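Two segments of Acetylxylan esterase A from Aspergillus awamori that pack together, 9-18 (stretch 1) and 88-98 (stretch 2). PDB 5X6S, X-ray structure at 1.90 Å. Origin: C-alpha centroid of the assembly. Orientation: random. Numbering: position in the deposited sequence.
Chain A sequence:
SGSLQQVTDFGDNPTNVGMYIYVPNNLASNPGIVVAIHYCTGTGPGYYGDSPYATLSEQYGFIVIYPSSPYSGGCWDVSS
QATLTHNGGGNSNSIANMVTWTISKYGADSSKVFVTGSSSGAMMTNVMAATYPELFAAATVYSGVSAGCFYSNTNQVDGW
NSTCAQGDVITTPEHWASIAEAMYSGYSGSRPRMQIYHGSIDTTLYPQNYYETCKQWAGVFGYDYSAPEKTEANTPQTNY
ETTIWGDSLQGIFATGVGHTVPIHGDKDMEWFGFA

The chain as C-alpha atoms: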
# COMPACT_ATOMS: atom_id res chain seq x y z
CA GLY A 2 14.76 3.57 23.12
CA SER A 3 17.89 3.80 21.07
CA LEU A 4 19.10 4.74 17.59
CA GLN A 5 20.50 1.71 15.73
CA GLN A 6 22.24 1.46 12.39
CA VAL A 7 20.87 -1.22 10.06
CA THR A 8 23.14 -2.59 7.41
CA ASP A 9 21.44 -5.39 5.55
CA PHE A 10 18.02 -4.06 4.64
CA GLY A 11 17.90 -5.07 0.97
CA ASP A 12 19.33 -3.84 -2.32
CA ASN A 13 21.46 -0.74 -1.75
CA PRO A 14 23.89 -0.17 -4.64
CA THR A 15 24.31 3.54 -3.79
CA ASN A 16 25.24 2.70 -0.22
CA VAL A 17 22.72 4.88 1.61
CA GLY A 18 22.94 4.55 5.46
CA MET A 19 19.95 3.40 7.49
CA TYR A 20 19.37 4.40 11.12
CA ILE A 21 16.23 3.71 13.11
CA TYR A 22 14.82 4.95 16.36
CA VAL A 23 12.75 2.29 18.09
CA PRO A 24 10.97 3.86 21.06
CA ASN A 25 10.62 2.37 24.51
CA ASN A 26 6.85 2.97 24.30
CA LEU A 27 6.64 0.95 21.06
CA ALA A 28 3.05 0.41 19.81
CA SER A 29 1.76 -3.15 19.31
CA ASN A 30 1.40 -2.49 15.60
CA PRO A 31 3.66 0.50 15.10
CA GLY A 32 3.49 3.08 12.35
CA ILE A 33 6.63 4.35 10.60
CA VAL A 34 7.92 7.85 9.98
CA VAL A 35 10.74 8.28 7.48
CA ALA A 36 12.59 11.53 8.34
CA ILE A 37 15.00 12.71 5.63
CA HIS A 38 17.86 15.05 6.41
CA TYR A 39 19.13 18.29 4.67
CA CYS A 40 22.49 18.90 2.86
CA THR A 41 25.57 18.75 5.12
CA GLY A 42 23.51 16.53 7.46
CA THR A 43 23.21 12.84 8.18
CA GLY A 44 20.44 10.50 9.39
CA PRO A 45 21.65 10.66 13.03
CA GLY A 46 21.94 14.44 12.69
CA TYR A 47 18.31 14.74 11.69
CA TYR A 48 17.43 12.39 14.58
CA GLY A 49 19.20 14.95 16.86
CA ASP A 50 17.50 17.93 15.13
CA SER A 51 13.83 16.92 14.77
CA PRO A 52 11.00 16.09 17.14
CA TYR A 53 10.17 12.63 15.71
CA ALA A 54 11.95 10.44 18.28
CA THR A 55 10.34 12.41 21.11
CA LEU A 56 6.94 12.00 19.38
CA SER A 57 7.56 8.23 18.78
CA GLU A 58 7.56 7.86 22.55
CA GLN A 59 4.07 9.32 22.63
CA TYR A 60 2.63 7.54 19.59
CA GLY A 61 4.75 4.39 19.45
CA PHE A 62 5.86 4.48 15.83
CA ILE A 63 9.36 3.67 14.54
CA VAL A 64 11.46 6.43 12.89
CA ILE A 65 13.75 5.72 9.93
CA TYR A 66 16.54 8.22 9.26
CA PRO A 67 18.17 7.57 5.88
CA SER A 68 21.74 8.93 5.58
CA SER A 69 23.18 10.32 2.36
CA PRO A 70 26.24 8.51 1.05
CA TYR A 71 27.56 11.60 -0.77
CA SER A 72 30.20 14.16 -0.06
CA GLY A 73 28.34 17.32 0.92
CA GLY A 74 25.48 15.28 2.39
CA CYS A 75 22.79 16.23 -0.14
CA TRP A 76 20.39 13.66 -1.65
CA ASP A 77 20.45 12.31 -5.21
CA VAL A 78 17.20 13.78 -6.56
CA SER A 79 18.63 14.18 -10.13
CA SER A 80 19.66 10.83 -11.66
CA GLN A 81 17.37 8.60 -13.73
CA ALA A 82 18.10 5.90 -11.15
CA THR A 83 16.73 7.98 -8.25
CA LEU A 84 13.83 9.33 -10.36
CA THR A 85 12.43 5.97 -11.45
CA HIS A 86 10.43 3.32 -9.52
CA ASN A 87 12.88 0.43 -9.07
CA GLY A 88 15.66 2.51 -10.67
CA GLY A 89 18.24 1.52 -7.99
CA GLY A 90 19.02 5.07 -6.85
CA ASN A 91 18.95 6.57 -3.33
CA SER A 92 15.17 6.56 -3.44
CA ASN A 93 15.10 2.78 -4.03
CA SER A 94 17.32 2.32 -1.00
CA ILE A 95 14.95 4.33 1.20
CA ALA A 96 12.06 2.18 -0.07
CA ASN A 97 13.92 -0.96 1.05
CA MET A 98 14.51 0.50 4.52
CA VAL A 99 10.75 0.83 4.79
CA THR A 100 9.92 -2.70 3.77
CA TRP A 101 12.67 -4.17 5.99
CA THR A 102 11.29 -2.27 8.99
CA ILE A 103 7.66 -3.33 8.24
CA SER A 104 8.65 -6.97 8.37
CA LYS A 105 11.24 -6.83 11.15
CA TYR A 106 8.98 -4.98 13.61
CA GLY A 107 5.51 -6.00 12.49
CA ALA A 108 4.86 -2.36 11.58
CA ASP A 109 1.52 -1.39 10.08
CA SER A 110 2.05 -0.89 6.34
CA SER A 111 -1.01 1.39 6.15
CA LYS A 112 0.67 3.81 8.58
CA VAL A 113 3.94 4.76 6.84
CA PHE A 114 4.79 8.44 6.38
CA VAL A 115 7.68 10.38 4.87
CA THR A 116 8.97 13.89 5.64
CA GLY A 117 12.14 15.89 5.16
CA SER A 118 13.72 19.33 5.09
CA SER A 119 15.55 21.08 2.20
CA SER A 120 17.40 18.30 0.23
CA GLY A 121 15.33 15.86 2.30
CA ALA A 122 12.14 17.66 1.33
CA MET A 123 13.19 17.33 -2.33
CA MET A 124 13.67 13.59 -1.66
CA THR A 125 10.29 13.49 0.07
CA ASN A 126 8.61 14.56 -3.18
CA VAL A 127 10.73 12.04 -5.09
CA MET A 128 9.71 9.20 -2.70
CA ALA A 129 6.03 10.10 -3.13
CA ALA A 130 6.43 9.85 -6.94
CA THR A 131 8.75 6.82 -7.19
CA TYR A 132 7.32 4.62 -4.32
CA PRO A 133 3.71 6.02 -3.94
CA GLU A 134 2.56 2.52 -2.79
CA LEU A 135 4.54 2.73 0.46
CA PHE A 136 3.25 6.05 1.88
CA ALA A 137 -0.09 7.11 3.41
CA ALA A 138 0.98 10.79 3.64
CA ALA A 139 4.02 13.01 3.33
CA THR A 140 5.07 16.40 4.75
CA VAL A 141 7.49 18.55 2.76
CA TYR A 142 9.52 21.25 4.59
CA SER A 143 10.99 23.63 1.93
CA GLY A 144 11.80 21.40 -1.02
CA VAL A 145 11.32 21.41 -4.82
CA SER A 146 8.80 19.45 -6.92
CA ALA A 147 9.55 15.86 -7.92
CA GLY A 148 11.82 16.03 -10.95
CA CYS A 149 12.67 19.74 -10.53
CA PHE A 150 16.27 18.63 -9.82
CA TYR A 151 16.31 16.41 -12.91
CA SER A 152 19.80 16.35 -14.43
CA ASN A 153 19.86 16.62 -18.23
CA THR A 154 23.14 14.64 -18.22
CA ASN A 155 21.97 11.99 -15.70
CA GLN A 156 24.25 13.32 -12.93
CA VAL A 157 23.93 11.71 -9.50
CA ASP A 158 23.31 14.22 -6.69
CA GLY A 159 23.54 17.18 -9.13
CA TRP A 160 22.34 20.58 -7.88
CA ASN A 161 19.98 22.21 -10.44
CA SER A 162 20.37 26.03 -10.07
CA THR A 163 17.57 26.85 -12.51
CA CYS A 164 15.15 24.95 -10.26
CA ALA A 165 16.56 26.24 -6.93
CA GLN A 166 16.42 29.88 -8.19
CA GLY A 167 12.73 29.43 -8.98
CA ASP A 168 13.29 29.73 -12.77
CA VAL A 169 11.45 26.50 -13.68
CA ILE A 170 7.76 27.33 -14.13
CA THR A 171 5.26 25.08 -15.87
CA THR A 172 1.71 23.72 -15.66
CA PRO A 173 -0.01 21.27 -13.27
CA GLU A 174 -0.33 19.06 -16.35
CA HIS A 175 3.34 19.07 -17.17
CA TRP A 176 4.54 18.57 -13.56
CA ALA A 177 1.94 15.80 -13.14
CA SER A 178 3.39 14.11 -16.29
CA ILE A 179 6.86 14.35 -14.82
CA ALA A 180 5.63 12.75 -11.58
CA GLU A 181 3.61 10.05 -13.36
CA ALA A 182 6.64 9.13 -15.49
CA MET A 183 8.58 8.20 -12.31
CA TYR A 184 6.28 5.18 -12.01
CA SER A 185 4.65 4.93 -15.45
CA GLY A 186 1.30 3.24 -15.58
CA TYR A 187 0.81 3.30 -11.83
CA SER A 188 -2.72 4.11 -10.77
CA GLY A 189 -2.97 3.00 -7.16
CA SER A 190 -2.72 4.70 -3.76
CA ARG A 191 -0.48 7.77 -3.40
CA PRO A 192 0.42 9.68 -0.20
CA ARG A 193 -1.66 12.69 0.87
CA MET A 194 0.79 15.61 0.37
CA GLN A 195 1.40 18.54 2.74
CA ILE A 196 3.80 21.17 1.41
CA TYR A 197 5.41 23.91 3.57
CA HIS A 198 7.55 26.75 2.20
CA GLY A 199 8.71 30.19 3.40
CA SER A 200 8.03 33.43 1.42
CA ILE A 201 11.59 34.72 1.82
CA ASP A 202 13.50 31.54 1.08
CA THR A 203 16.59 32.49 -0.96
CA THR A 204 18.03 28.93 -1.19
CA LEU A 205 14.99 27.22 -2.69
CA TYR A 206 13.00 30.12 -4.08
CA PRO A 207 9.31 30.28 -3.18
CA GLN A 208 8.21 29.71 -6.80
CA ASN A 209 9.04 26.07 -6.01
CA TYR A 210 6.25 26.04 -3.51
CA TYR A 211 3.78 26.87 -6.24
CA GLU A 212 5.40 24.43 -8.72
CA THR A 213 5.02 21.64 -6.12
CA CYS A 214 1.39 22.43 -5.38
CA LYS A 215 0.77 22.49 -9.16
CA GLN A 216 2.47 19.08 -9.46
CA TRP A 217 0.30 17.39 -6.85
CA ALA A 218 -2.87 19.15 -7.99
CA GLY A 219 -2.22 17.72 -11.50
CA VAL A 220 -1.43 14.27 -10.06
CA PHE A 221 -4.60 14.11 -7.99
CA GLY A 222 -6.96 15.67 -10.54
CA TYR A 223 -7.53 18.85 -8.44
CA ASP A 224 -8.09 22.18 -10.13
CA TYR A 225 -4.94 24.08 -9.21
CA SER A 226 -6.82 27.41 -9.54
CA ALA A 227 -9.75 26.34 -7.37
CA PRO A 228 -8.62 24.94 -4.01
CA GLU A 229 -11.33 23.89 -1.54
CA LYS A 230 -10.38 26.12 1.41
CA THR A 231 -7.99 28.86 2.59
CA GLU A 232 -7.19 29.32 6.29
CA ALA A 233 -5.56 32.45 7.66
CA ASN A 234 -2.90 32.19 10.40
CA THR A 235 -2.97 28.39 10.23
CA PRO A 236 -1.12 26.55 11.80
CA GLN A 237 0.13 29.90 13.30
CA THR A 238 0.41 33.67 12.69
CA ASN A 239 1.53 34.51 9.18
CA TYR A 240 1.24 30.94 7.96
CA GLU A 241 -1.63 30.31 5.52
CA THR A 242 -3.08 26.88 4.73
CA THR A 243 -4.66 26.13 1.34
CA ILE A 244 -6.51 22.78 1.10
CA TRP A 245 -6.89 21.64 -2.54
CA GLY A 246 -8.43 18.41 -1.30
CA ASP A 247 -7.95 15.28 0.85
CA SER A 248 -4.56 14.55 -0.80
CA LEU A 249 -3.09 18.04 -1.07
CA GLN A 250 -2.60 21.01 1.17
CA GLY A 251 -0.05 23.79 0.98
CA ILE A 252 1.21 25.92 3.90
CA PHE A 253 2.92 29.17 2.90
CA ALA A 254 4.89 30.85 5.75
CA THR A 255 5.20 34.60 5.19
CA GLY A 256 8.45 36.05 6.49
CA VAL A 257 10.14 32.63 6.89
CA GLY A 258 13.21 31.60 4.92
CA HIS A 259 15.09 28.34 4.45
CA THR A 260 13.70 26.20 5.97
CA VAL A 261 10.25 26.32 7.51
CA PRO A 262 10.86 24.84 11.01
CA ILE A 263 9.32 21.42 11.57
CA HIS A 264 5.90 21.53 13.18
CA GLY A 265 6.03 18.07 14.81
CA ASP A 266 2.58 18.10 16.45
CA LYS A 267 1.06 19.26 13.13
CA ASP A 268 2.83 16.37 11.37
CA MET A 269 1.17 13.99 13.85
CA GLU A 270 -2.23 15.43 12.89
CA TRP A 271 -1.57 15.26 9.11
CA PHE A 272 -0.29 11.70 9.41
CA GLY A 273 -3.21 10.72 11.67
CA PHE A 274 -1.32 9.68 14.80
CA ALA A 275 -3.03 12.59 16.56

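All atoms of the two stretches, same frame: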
# COMPACT_ATOMS: atom_id res chain seq x y z
N ASP A 9 21.79 -4.45 6.65
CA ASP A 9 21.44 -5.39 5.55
C ASP A 9 19.95 -5.34 5.32
O ASP A 9 19.20 -6.25 5.72
CB ASP A 9 21.94 -6.79 5.94
CG ASP A 9 21.62 -7.87 4.90
OD1 ASP A 9 22.13 -7.76 3.75
OD2 ASP A 9 20.90 -8.87 5.26
N PHE A 10 19.47 -4.27 4.70
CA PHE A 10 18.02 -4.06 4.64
C PHE A 10 17.46 -4.32 3.25
O PHE A 10 16.30 -4.01 3.01
CB PHE A 10 17.66 -2.65 5.11
CG PHE A 10 18.39 -1.57 4.38
CD1 PHE A 10 17.90 -1.10 3.17
CD2 PHE A 10 19.58 -1.03 4.89
CE1 PHE A 10 18.60 -0.11 2.45
CE2 PHE A 10 20.28 -0.04 4.18
CZ PHE A 10 19.77 0.45 3.01
N GLY A 11 18.30 -4.82 2.33
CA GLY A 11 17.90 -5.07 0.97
C GLY A 11 18.81 -4.37 -0.00
O GLY A 11 19.84 -3.83 0.40
N ASP A 12 18.45 -4.37 -1.28
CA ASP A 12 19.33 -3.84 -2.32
C ASP A 12 19.69 -2.36 -2.05
O ASP A 12 18.82 -1.54 -1.75
CB ASP A 12 18.72 -3.97 -3.68
CG ASP A 12 18.64 -5.44 -4.15
OD1 ASP A 12 19.34 -6.29 -3.53
OD2 ASP A 12 17.90 -5.72 -5.13
N ASN A 13 20.99 -2.05 -2.14
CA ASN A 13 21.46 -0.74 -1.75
C ASN A 13 22.72 -0.36 -2.51
O ASN A 13 23.71 -0.03 -1.90
CB ASN A 13 21.64 -0.69 -0.22
CG ASN A 13 22.06 0.68 0.30
OD1 ASN A 13 21.74 1.72 -0.29
ND2 ASN A 13 22.78 0.70 1.42
N PRO A 14 22.66 -0.38 -3.86
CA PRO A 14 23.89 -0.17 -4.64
C PRO A 14 24.53 1.22 -4.44
O PRO A 14 25.75 1.33 -4.53
CB PRO A 14 23.44 -0.44 -6.08
CG PRO A 14 22.00 -0.14 -6.11
CD PRO A 14 21.49 -0.61 -4.74
N THR A 15 23.75 2.23 -4.04
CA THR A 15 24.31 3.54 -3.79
C THR A 15 24.74 3.73 -2.35
O THR A 15 25.17 4.81 -1.96
CB THR A 15 23.37 4.69 -4.24
OG1 THR A 15 22.20 4.75 -3.42
CG2 THR A 15 23.04 4.58 -5.75
N ASN A 16 24.67 2.68 -1.55
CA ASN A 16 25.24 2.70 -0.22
C ASN A 16 24.70 3.77 0.75
O ASN A 16 25.43 4.34 1.59
CB ASN A 16 26.76 2.75 -0.30
CG ASN A 16 27.41 2.12 0.90
OD1 ASN A 16 26.91 1.09 1.45
ND2 ASN A 16 28.54 2.68 1.31
N VAL A 17 23.39 4.01 0.66
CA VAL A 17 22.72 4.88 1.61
C VAL A 17 22.79 4.26 3.02
O VAL A 17 22.62 3.04 3.15
CB VAL A 17 21.24 5.11 1.17
CG1 VAL A 17 20.55 6.13 2.03
CG2 VAL A 17 21.18 5.49 -0.29
N GLY A 18 23.00 5.07 4.07
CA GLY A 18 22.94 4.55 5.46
C GLY A 18 21.51 4.46 5.98
O GLY A 18 20.65 5.25 5.58
N GLY A 88 14.48 2.06 -9.98
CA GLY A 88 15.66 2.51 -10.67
C GLY A 88 17.00 2.24 -9.99
O GLY A 88 18.04 2.47 -10.57
N GLY A 89 16.99 1.87 -8.71
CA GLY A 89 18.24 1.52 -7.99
C GLY A 89 18.96 2.68 -7.34
O GLY A 89 20.04 2.50 -6.77
N GLY A 90 18.39 3.89 -7.44
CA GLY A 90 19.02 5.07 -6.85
C GLY A 90 18.74 5.20 -5.35
O GLY A 90 18.14 4.27 -4.76
N ASN A 91 19.17 6.30 -4.73
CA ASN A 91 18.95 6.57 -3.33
C ASN A 91 17.51 6.29 -2.93
O ASN A 91 17.25 5.73 -1.89
CB ASN A 91 19.21 8.03 -2.93
CG ASN A 91 20.66 8.46 -2.88
OD1 ASN A 91 20.91 9.60 -2.72
ND2 ASN A 91 21.60 7.55 -2.99
N SER A 92 16.59 6.73 -3.76
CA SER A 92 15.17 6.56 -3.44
C SER A 92 14.74 5.09 -3.25
O SER A 92 13.93 4.76 -2.34
CB SER A 92 14.32 7.27 -4.48
OG SER A 92 14.67 6.86 -5.80
N ASN A 93 15.28 4.22 -4.10
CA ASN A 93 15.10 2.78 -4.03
C ASN A 93 15.62 2.22 -2.69
O ASN A 93 14.99 1.42 -2.07
CB ASN A 93 15.78 2.11 -5.21
CG ASN A 93 15.16 0.78 -5.63
OD1 ASN A 93 15.23 0.41 -6.78
ND2 ASN A 93 14.54 0.09 -4.72
N SER A 94 16.78 2.69 -2.27
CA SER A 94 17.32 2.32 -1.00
C SER A 94 16.39 2.66 0.15
O SER A 94 16.15 1.82 1.01
CB SER A 94 18.69 2.98 -0.81
OG SER A 94 19.64 2.37 -1.68
N ILE A 95 15.86 3.89 0.16
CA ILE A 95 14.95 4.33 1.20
C ILE A 95 13.71 3.44 1.23
O ILE A 95 13.22 3.03 2.31
CB ILE A 95 14.57 5.83 1.03
CG1 ILE A 95 15.83 6.71 1.24
CG2 ILE A 95 13.49 6.22 2.03
CD1 ILE A 95 15.56 8.19 0.98
N ALA A 96 13.19 3.10 0.06
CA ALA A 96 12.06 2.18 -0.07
C ALA A 96 12.33 0.86 0.65
O ALA A 96 11.48 0.36 1.41
CB ALA A 96 11.76 1.93 -1.51
N ASN A 97 13.51 0.29 0.42
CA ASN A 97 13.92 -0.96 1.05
C ASN A 97 14.07 -0.88 2.57
O ASN A 97 13.81 -1.86 3.31
CB ASN A 97 15.16 -1.50 0.33
CG ASN A 97 14.89 -1.92 -1.09
OD1 ASN A 97 13.75 -2.16 -1.46
ND2 ASN A 97 15.94 -1.95 -1.92
N MET A 98 14.48 0.27 3.08
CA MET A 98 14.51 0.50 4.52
C MET A 98 13.11 0.37 5.11
O MET A 98 12.91 -0.21 6.21
CB MET A 98 15.01 1.90 4.83
CG MET A 98 16.42 2.16 4.44
SD MET A 98 16.95 3.85 4.72
CE MET A 98 18.30 4.02 3.59
O HOH W 1 15.06 -4.34 -4.12
O HOH W 2 20.71 2.57 -4.02

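The most unusual feature of this contact is a polar node built around the hydroxyl of the buried Ser94, where a single serine joins a helix to an irregular loop and to a bridging water. Ser94 OG donates a short hydrogen bond to Asn13 OD1, at 2.6 Å, and accepts one from water 2, whose oxygen also lies 2.6 Å from Ser94 OG. The same water donates to Gly89 O (2.8 Å from the water oxygen) and accepts from Thr15 N (3.1 Å from the water oxygen), so it ties the backbones of both stretches to the serine side chain.

The CA-to-CB bond of Asn13 points sideways, but with chi1 in the t rotamer the amide end comes nearer to the helix. Within its own stretch the side chain spans the type I turn from Asn13 to Asn16: Asn13 OD1 accepts from Val17 N at 3.0 Å, and Asn13 ND2 donates to Val17 O at 2.9 Å, while the backbone bond from Asn16 N to Asn13 O, 2.9 Å long, closes the turn. Asn13 OD1 therefore receives two hydrogen bonds, one from the loop and one from Ser94, and the carboxamide that bonds to the backbone just past the turn also bonds to the helix.

Two further side-chain amides reach from the helix to the loop. Asn91 ND2 donates to Thr15 OG1 at 2.9 Å, and Asn97 ND2 donates to Asp12 O at 2.9 Å with an N-H...acceptor angle of 154°. Asn91, Ser94 and Asn97 recur at intervals of three residues, a spacing that keeps them on roughly the same side of the helix, and each supplies one direct hydrogen bond to the loop. Near Asn97, water 1 bridges weakly, donating to Asp12 OD2 (3.3 Å from the water oxygen) and accepting from Asn97 ND2 (3.4 Å from the water oxygen).

Apolar packing gathers around Met98. The CA-to-CB bond of Phe10 points toward the helix, and Met98 CG lies over one face of the Phe10 ring, 3.9 Å from the centroid and 19° off the normal, in a CH-pi contact. The sulfur, Met98 SD, is 5.0 Å from the Phe10 ring centroid in an oblique approach. Beyond it the methyl Met98 CE packs 3.5 Å from Val17 CG1 and 3.3 Å from Gly18 O, so the extended side chain runs from the phenyl ring to the far end of the loop stretch. Val17 CG2 completes the packing, 3.6 Å from Ser94 CB.

Two glycines at the contact have backbone angles that call for glycine. Gly11 has phi/psi of 126/-171, where a CB would jam against the preceding carbonyl oxygen; an ideal CB on Gly11 would also lie a tight 3.4 Å from Asn97 CB. Gly89, at 88/2, is likewise in such a conformation, and Gly89 O meets Pro14 CG at 3.4 Å. Gly90 then occupies the N-cap position of the helix, and Gly90 O accepts from Ser94 N at 3.2 Å.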